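Pyruvate kinase (Cryptosporidium parvum, PDB 4DRS) probably catalyses the last step of glycolysis, transferring the phosphoryl group of phosphoenolpyruvate to ADP to give pyruvate and ATP, with magnesium and potassium as cofactors. Local coordinates at residues Ile52-Ile63 with Thr88-Arg99; Ile497-His507 with Asn518-Pro526. All coordinates share one frame; numbering follows the deposited sequence.

Contact 1 (Ile52-Ile63 with Thr88-Arg99). With ACT (acetate ion), chain I.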
# COMPACT_ATOMS: atom_id res chain seq x y z
N ILE A 52 -7.30 -20.77 -39.85
CA ILE A 52 -7.56 -21.99 -40.61
C ILE A 52 -7.13 -21.82 -42.06
O ILE A 52 -7.57 -20.91 -42.75
CB ILE A 52 -9.04 -22.43 -40.52
CG1 ILE A 52 -9.58 -22.35 -39.08
CG2 ILE A 52 -9.21 -23.83 -41.10
CD1 ILE A 52 -8.75 -23.07 -38.02
N GLY A 53 -6.26 -22.71 -42.51
CA GLY A 53 -5.81 -22.73 -43.89
C GLY A 53 -5.71 -24.15 -44.41
O GLY A 53 -6.27 -25.08 -43.81
N PRO A 54 -4.97 -24.35 -45.52
CA PRO A 54 -4.84 -25.65 -46.18
C PRO A 54 -4.42 -26.79 -45.24
O PRO A 54 -4.95 -27.89 -45.35
CB PRO A 54 -3.75 -25.41 -47.23
CG PRO A 54 -3.84 -23.94 -47.52
CD PRO A 54 -4.19 -23.30 -46.21
N SER A 55 -3.50 -26.51 -44.33
CA SER A 55 -2.95 -27.52 -43.41
C SER A 55 -3.95 -28.10 -42.41
O SER A 55 -3.71 -29.17 -41.85
CB SER A 55 -1.74 -26.96 -42.66
OG SER A 55 -0.65 -26.77 -43.53
N CYS A 56 -5.07 -27.41 -42.18
CA CYS A 56 -6.04 -27.85 -41.18
C CYS A 56 -7.48 -27.53 -41.56
O CYS A 56 -8.32 -27.23 -40.71
CB CYS A 56 -5.70 -27.25 -39.81
SG CYS A 56 -5.66 -25.44 -39.79
N ASN A 57 -7.77 -27.64 -42.85
CA ASN A 57 -9.07 -27.28 -43.40
C ASN A 57 -10.17 -28.34 -43.23
O ASN A 57 -11.36 -28.03 -43.35
CB ASN A 57 -8.93 -26.92 -44.88
CG ASN A 57 -10.20 -26.34 -45.46
OD1 ASN A 57 -10.82 -25.47 -44.85
ND2 ASN A 57 -10.61 -26.83 -46.62
N ASN A 58 -9.77 -29.59 -42.98
CA ASN A 58 -10.73 -30.69 -42.88
C ASN A 58 -11.28 -30.88 -41.46
O ASN A 58 -10.68 -30.43 -40.48
CB ASN A 58 -10.12 -31.99 -43.41
CG ASN A 58 -8.97 -32.50 -42.57
OD1 ASN A 58 -7.96 -31.81 -42.38
ND2 ASN A 58 -9.11 -33.72 -42.06
N VAL A 59 -12.44 -31.54 -41.38
CA VAL A 59 -13.17 -31.77 -40.13
C VAL A 59 -12.30 -32.40 -39.04
O VAL A 59 -12.27 -31.93 -37.90
CB VAL A 59 -14.43 -32.64 -40.36
CG1 VAL A 59 -15.12 -32.98 -39.05
CG2 VAL A 59 -15.41 -31.94 -41.29
N GLU A 60 -11.59 -33.47 -39.40
CA GLU A 60 -10.73 -34.19 -38.46
C GLU A 60 -9.70 -33.27 -37.81
O GLU A 60 -9.52 -33.30 -36.59
CB GLU A 60 -10.05 -35.37 -39.16
CG GLU A 60 -9.40 -36.37 -38.20
CD GLU A 60 -10.38 -36.97 -37.20
OE1 GLU A 60 -11.47 -37.43 -37.62
OE2 GLU A 60 -10.06 -36.98 -35.99
N SER A 61 -9.03 -32.45 -38.63
CA SER A 61 -8.04 -31.50 -38.13
C SER A 61 -8.66 -30.43 -37.24
O SER A 61 -8.07 -30.02 -36.24
CB SER A 61 -7.31 -30.82 -39.29
OG SER A 61 -6.52 -31.74 -40.00
N LEU A 62 -9.85 -29.96 -37.61
CA LEU A 62 -10.54 -28.93 -36.85
C LEU A 62 -10.99 -29.44 -35.47
O LEU A 62 -10.88 -28.72 -34.48
CB LEU A 62 -11.70 -28.35 -37.66
CG LEU A 62 -11.25 -27.43 -38.81
CD1 LEU A 62 -12.33 -27.29 -39.87
CD2 LEU A 62 -10.83 -26.07 -38.28
N ILE A 63 -11.47 -30.68 -35.42
CA ILE A 63 -11.78 -31.34 -34.16
C ILE A 63 -10.53 -31.38 -33.28
O ILE A 63 -10.58 -31.04 -32.09
CB ILE A 63 -12.32 -32.77 -34.39
CG1 ILE A 63 -13.74 -32.72 -34.98
CG2 ILE A 63 -12.32 -33.57 -33.10
CD1 ILE A 63 -14.24 -34.06 -35.47
N THR A 88 -14.56 -24.32 -45.76
CA THR A 88 -13.91 -24.17 -44.46
C THR A 88 -14.94 -23.92 -43.35
O THR A 88 -14.91 -24.54 -42.29
CB THR A 88 -12.86 -23.03 -44.48
OG1 THR A 88 -11.93 -23.25 -45.54
CG2 THR A 88 -12.10 -22.96 -43.16
N LEU A 89 -15.87 -23.00 -43.63
CA LEU A 89 -16.93 -22.65 -42.69
C LEU A 89 -17.79 -23.86 -42.33
O LEU A 89 -18.11 -24.07 -41.16
CB LEU A 89 -17.79 -21.53 -43.27
CG LEU A 89 -18.99 -21.05 -42.46
CD1 LEU A 89 -18.58 -20.51 -41.10
CD2 LEU A 89 -19.74 -19.98 -43.25
N GLN A 90 -18.17 -24.64 -43.34
CA GLN A 90 -18.97 -25.85 -43.13
C GLN A 90 -18.22 -26.86 -42.27
O GLN A 90 -18.79 -27.48 -41.38
CB GLN A 90 -19.31 -26.50 -44.47
CG GLN A 90 -20.34 -25.74 -45.29
CD GLN A 90 -20.67 -26.46 -46.58
OE1 GLN A 90 -19.78 -26.80 -47.37
NE2 GLN A 90 -21.95 -26.70 -46.81
N ASN A 91 -16.93 -27.00 -42.56
CA ASN A 91 -16.05 -27.88 -41.81
C ASN A 91 -15.90 -27.47 -40.35
O ASN A 91 -15.95 -28.33 -39.47
CB ASN A 91 -14.70 -27.99 -42.51
CG ASN A 91 -14.77 -28.78 -43.80
OD1 ASN A 91 -15.83 -29.30 -44.18
ND2 ASN A 91 -13.64 -28.89 -44.50
N ILE A 92 -15.73 -26.17 -40.11
CA ILE A 92 -15.66 -25.64 -38.74
C ILE A 92 -16.92 -26.00 -37.96
O ILE A 92 -16.84 -26.51 -36.84
CB ILE A 92 -15.42 -24.10 -38.71
CG1 ILE A 92 -14.05 -23.75 -39.28
CG2 ILE A 92 -15.54 -23.57 -37.28
CD1 ILE A 92 -13.89 -22.29 -39.68
N ARG A 93 -18.08 -25.74 -38.56
CA ARG A 93 -19.37 -26.01 -37.93
C ARG A 93 -19.66 -27.49 -37.72
O ARG A 93 -20.22 -27.87 -36.69
CB ARG A 93 -20.50 -25.29 -38.67
CG ARG A 93 -20.54 -23.81 -38.33
CD ARG A 93 -21.54 -23.01 -39.15
NE ARG A 93 -21.51 -21.62 -38.73
CZ ARG A 93 -22.02 -20.60 -39.42
NH1 ARG A 93 -22.61 -20.79 -40.59
NH2 ARG A 93 -21.94 -19.38 -38.92
N GLU A 94 -19.27 -28.32 -38.68
CA GLU A 94 -19.39 -29.77 -38.55
C GLU A 94 -18.50 -30.27 -37.41
O GLU A 94 -18.93 -31.08 -36.58
CB GLU A 94 -19.04 -30.47 -39.87
CG GLU A 94 -19.21 -31.99 -39.83
CD GLU A 94 -18.99 -32.66 -41.17
OE1 GLU A 94 -19.07 -31.98 -42.23
OE2 GLU A 94 -18.74 -33.89 -41.18
N ALA A 95 -17.26 -29.77 -37.37
CA ALA A 95 -16.32 -30.11 -36.31
C ALA A 95 -16.84 -29.67 -34.95
O ALA A 95 -16.67 -30.39 -33.96
CB ALA A 95 -14.96 -29.50 -36.59
N ALA A 96 -17.47 -28.50 -34.90
CA ALA A 96 -18.05 -27.99 -33.66
C ALA A 96 -19.20 -28.86 -33.19
O ALA A 96 -19.36 -29.08 -31.99
CB ALA A 96 -18.51 -26.54 -33.82
N LYS A 97 -19.99 -29.38 -34.13
CA LYS A 97 -21.09 -30.30 -33.80
C LYS A 97 -20.57 -31.58 -33.16
O LYS A 97 -21.24 -32.16 -32.30
CB LYS A 97 -21.93 -30.63 -35.04
CG LYS A 97 -22.92 -29.53 -35.40
CD LYS A 97 -23.83 -29.93 -36.55
CE LYS A 97 -24.82 -28.82 -36.87
NZ LYS A 97 -25.86 -29.26 -37.85
N ALA A 98 -19.38 -32.01 -33.57
CA ALA A 98 -18.76 -33.21 -33.02
C ALA A 98 -18.19 -32.97 -31.61
O ALA A 98 -17.68 -33.89 -30.97
CB ALA A 98 -17.66 -33.71 -33.95
N ARG A 99 -18.30 -31.73 -31.13
CA ARG A 99 -17.80 -31.35 -29.81
C ARG A 99 -18.84 -30.54 -29.03
O ARG A 99 -18.65 -29.34 -28.82
CB ARG A 99 -16.48 -30.58 -29.92
CG ARG A 99 -15.26 -31.43 -30.26
CD ARG A 99 -14.85 -32.32 -29.09
NE ARG A 99 -13.72 -33.20 -29.41
CZ ARG A 99 -13.82 -34.37 -30.05
NH1 ARG A 99 -15.00 -34.81 -30.48
NH2 ARG A 99 -12.73 -35.09 -30.27
C ACT I . -24.23 -22.21 -43.30
O ACT I . -23.08 -22.64 -43.02
OXT ACT I . -24.59 -21.04 -43.03
CH3 ACT I . -25.20 -23.12 -43.98
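Helix-helix packing on the outside of the TIM barrel joins Val-59, Leu-62 and Ile-63, at the start of helix 59-68, to Asn-91 and Ala-95 of helix 82-97 and Ala-98 just after it. These helices follow the first two barrel strands, 47-51 and 72-76; their short segments approach to 8.5 Å at a crossing angle of -55°. At this spacing Ala-95, with only a methyl group, lets the helices close in: its CB lies 3.6 Å from Leu-62 CB and also meets Ile-63 CG1. Leu-62 sends CD1 against the backbone of Asn-91 and Ile-92, and the branched Ile-92 reaches inward to strands 72-76 and 105-109, packing against both helix and barrel. Ile-52 CG2 packs 3.7 Å from Thr-88 CG2.

Polar groups meet at the N-terminal end of helix 59-68. Asn-91 ND2 donates to Asn-57 O at 2.7 Å, nearly straight at 167°, with the acceptor in the amide plane, which fixes how that amide is turned. An amide suits this place because it can reach a carbonyl just ahead of the helix. Beside it Asn-57 OD1 approaches Thr-88 OG1 to 2.6 Å; that hydroxyl also has Ser-84 O as a partner. Past helix 82-97, Arg-99 NE forms a salt bridge with Asp-67. Ile-63 turns CG1 to Ala-95 (chi1 -71°), which puts CG2 over a guanidinium face, 3.2 Å from Arg-99 NH2.

Contact 2 (Ile497-His507 with Asn518-Pro526)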
# COMPACT_ATOMS: atom_id res chain seq x y z
N ILE A 497 -15.66 -28.16 -10.40
CA ILE A 497 -16.10 -27.94 -9.02
C ILE A 497 -16.42 -29.27 -8.32
O ILE A 497 -16.72 -30.26 -8.98
CB ILE A 497 -17.31 -26.96 -8.95
CG1 ILE A 497 -17.57 -26.49 -7.51
CG2 ILE A 497 -18.55 -27.58 -9.59
CD1 ILE A 497 -18.44 -25.26 -7.38
N GLU A 498 -16.36 -29.27 -6.99
CA GLU A 498 -16.68 -30.46 -6.18
C GLU A 498 -17.78 -30.15 -5.16
O GLU A 498 -18.09 -28.98 -4.91
CB GLU A 498 -15.43 -30.96 -5.46
CG GLU A 498 -14.25 -31.27 -6.37
CD GLU A 498 -12.98 -31.57 -5.60
OE1 GLU A 498 -12.58 -30.74 -4.74
OE2 GLU A 498 -12.37 -32.63 -5.85
N SER A 499 -18.36 -31.20 -4.59
CA SER A 499 -19.38 -31.05 -3.54
C SER A 499 -18.81 -30.30 -2.34
O SER A 499 -17.66 -30.52 -1.95
CB SER A 499 -19.91 -32.41 -3.10
OG SER A 499 -20.71 -32.99 -4.12
N GLY A 500 -19.60 -29.40 -1.76
CA GLY A 500 -19.16 -28.60 -0.62
C GLY A 500 -18.45 -27.31 -0.99
O GLY A 500 -18.31 -26.42 -0.15
N ASP A 501 -18.01 -27.20 -2.24
CA ASP A 501 -17.36 -25.98 -2.74
C ASP A 501 -18.37 -24.86 -2.99
O ASP A 501 -19.54 -25.11 -3.31
CB ASP A 501 -16.58 -26.26 -4.03
CG ASP A 501 -15.33 -27.09 -3.81
OD1 ASP A 501 -14.85 -27.18 -2.65
OD2 ASP A 501 -14.82 -27.66 -4.80
N PHE A 502 -17.91 -23.62 -2.83
CA PHE A 502 -18.75 -22.46 -3.09
C PHE A 502 -18.67 -22.00 -4.54
O PHE A 502 -17.63 -22.14 -5.20
CB PHE A 502 -18.39 -21.29 -2.16
CG PHE A 502 -18.74 -21.53 -0.72
CD1 PHE A 502 -20.07 -21.63 -0.32
CD2 PHE A 502 -17.74 -21.63 0.24
CE1 PHE A 502 -20.39 -21.85 1.01
CE2 PHE A 502 -18.06 -21.85 1.58
CZ PHE A 502 -19.39 -21.95 1.96
N ALA A 503 -19.78 -21.45 -5.03
CA ALA A 503 -19.83 -20.76 -6.30
C ALA A 503 -20.62 -19.47 -6.13
O ALA A 503 -21.57 -19.42 -5.34
CB ALA A 503 -20.47 -21.64 -7.37
N ILE A 504 -20.21 -18.44 -6.85
CA ILE A 504 -20.96 -17.19 -6.89
C ILE A 504 -21.91 -17.26 -8.08
O ILE A 504 -21.48 -17.51 -9.21
CB ILE A 504 -20.05 -15.95 -7.02
CG1 ILE A 504 -18.91 -15.98 -5.98
CG2 ILE A 504 -20.85 -14.66 -6.95
CD1 ILE A 504 -19.35 -15.97 -4.53
N ALA A 505 -23.19 -17.04 -7.82
CA ALA A 505 -24.19 -16.96 -8.88
C ALA A 505 -24.59 -15.52 -9.11
O ALA A 505 -24.94 -14.80 -8.17
CB ALA A 505 -25.40 -17.82 -8.54
N VAL A 506 -24.53 -15.09 -10.36
CA VAL A 506 -24.93 -13.73 -10.76
C VAL A 506 -25.99 -13.80 -11.86
O VAL A 506 -25.84 -14.56 -12.81
CB VAL A 506 -23.71 -12.92 -11.25
CG1 VAL A 506 -24.14 -11.62 -11.93
CG2 VAL A 506 -22.76 -12.63 -10.11
N HIS A 507 -27.05 -13.01 -11.71
CA HIS A 507 -28.04 -12.85 -12.78
C HIS A 507 -28.79 -11.55 -12.70
O HIS A 507 -28.21 -10.54 -12.29
CB HIS A 507 -29.00 -14.05 -12.88
CG HIS A 507 -29.79 -14.32 -11.62
ND1 HIS A 507 -30.91 -13.65 -11.30
CD2 HIS A 507 -29.60 -15.27 -10.61
CE1 HIS A 507 -31.41 -14.12 -10.14
NE2 HIS A 507 -30.61 -15.12 -9.72
N ASN A 518 -28.14 -7.66 -11.99
CA ASN A 518 -28.49 -6.81 -10.82
C ASN A 518 -28.52 -7.57 -9.49
O ASN A 518 -28.74 -6.97 -8.43
CB ASN A 518 -29.82 -6.09 -11.05
CG ASN A 518 -31.01 -7.04 -11.03
OD1 ASN A 518 -30.95 -8.15 -11.57
ND2 ASN A 518 -32.10 -6.60 -10.41
N LEU A 519 -28.31 -8.88 -9.55
CA LEU A 519 -28.41 -9.76 -8.39
C LEU A 519 -27.18 -10.66 -8.24
O LEU A 519 -26.64 -11.16 -9.22
CB LEU A 519 -29.68 -10.61 -8.50
CG LEU A 519 -30.16 -11.49 -7.35
CD1 LEU A 519 -31.66 -11.66 -7.43
CD2 LEU A 519 -29.46 -12.84 -7.35
N MET A 520 -26.77 -10.89 -6.99
CA MET A 520 -25.65 -11.77 -6.68
C MET A 520 -25.98 -12.66 -5.48
O MET A 520 -26.51 -12.17 -4.48
CB MET A 520 -24.40 -10.94 -6.39
CG MET A 520 -23.11 -11.73 -6.39
SD MET A 520 -21.93 -11.17 -5.14
CE MET A 520 -22.51 -12.08 -3.72
N LYS A 521 -25.69 -13.95 -5.60
CA LYS A 521 -25.80 -14.86 -4.45
C LYS A 521 -24.63 -15.84 -4.38
O LYS A 521 -23.93 -16.06 -5.37
CB LYS A 521 -27.15 -15.60 -4.42
CG LYS A 521 -27.45 -16.48 -5.63
CD LYS A 521 -28.54 -17.50 -5.31
CE LYS A 521 -29.94 -16.90 -5.30
NZ LYS A 521 -30.41 -16.49 -6.65
N ILE A 522 -24.42 -16.40 -3.20
CA ILE A 522 -23.40 -17.43 -3.01
C ILE A 522 -24.07 -18.75 -2.69
O ILE A 522 -24.78 -18.87 -1.69
CB ILE A 522 -22.38 -17.05 -1.91
CG1 ILE A 522 -21.90 -15.61 -2.10
CG2 ILE A 522 -21.22 -18.04 -1.90
CD1 ILE A 522 -20.83 -15.16 -1.12
N VAL A 523 -23.86 -19.74 -3.55
CA VAL A 523 -24.46 -21.07 -3.39
C VAL A 523 -23.39 -22.13 -3.11
O VAL A 523 -22.20 -21.91 -3.37
CB VAL A 523 -25.29 -21.48 -4.63
CG1 VAL A 523 -26.54 -20.62 -4.74
CG2 VAL A 523 -24.47 -21.40 -5.91
N ARG A 524 -23.82 -23.27 -2.58
CA ARG A 524 -22.93 -24.39 -2.33
C ARG A 524 -23.23 -25.52 -3.31
O ARG A 524 -24.39 -25.87 -3.54
CB ARG A 524 -23.05 -24.88 -0.88
CG ARG A 524 -21.93 -25.81 -0.44
CD ARG A 524 -22.24 -26.43 0.91
NE ARG A 524 -22.02 -25.49 2.01
CZ ARG A 524 -20.89 -25.41 2.71
NH1 ARG A 524 -19.87 -26.21 2.44
NH2 ARG A 524 -20.78 -24.51 3.69
N CYS A 525 -22.17 -26.09 -3.89
CA CYS A 525 -22.30 -27.17 -4.86
C CYS A 525 -22.77 -28.47 -4.20
O CYS A 525 -22.09 -29.00 -3.32
CB CYS A 525 -20.97 -27.41 -5.57
SG CYS A 525 -20.96 -28.85 -6.65
N PRO A 526 -23.95 -28.97 -4.62
CA PRO A 526 -24.50 -30.21 -4.06
C PRO A 526 -23.60 -31.42 -4.33
O PRO A 526 -23.32 -32.20 -3.43
CB PRO A 526 -25.84 -30.37 -4.79
CG PRO A 526 -25.72 -29.54 -6.03
CD PRO A 526 -24.83 -28.39 -5.65
OXT PRO A 526 -23.13 -31.64 -5.45
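The last two strands of the C-terminal alpha/beta domain form an antiparallel beta hairpin: in strands 502-506 and 519-524, Ala-503 faces Val-523 and Ala-505 faces Lys-521 as hydrogen-bonded pairs. Each pair is closed by two backbone bonds, the shortest from Ala-505 N to Lys-521 O at 2.7 Å. The small alanines let helix 480-493 come close, Leu-488 on Ala-503 and Ile-484 on Ala-505. On the other face Ile-504 and Ile-522 stand side by side, CD1 of the first 3.5 Å from CG1 of the second, and Met-520 CG settles against Ile-504 CG2 and Val-506 CG2; helix 408-422 packs over Ile-504, Val-506 and Met-520.

At one end, Phe-502 CZ sits 3.4 Å from Arg-524 NH2, over a guanidinium face, the planes 57° apart. Gly-500, whose positive phi (88°) suits the third position of the type II turn 498-501, gives its N-H to Cys-525 O. Ser-499 OG reaches Pro-526 O of the terminal carboxylate, 2.8 Å away, and is also hydrogen-bonded to Lys-492 NZ. At the other end His-507 O takes the N-H groups of Asn-518 and Leu-519, a classic bulge. With CG between backbone N and carbonyl carbon (chi1 59°), the His-507 ring lies alongside Leu-519, whose CD2 makes a CH-pi contact over its face. Leu-519, Met-520 and Lys-521 pair antiparallel with a second subunit's strand, a sheet continued across the interface, as in C-domain contacts of tetrameric pyruvate kinases.

Contact 1 and contact 2 lie in different domains, their centres 36 Å apart and their nearest atoms about 19 Å apart, and they share no strand, helix or sheet. They come in series along the chain: residues 52-63 and 88-99 belong to the opening part of the eight-stranded barrel, whereas 497-507 and 518-526 finish the mixed sheet of the C-terminal domain and with it the chain. Contact 1 is internal packing of the barrel domain, and in it the side chain of Ile-52 comes within about 6 Å of that of Arg-74, an ADP-binding residue, although no ADP is bound to this chain in the model. In contact 2 strand 519-524 takes part in joining two subunits of the tetramer.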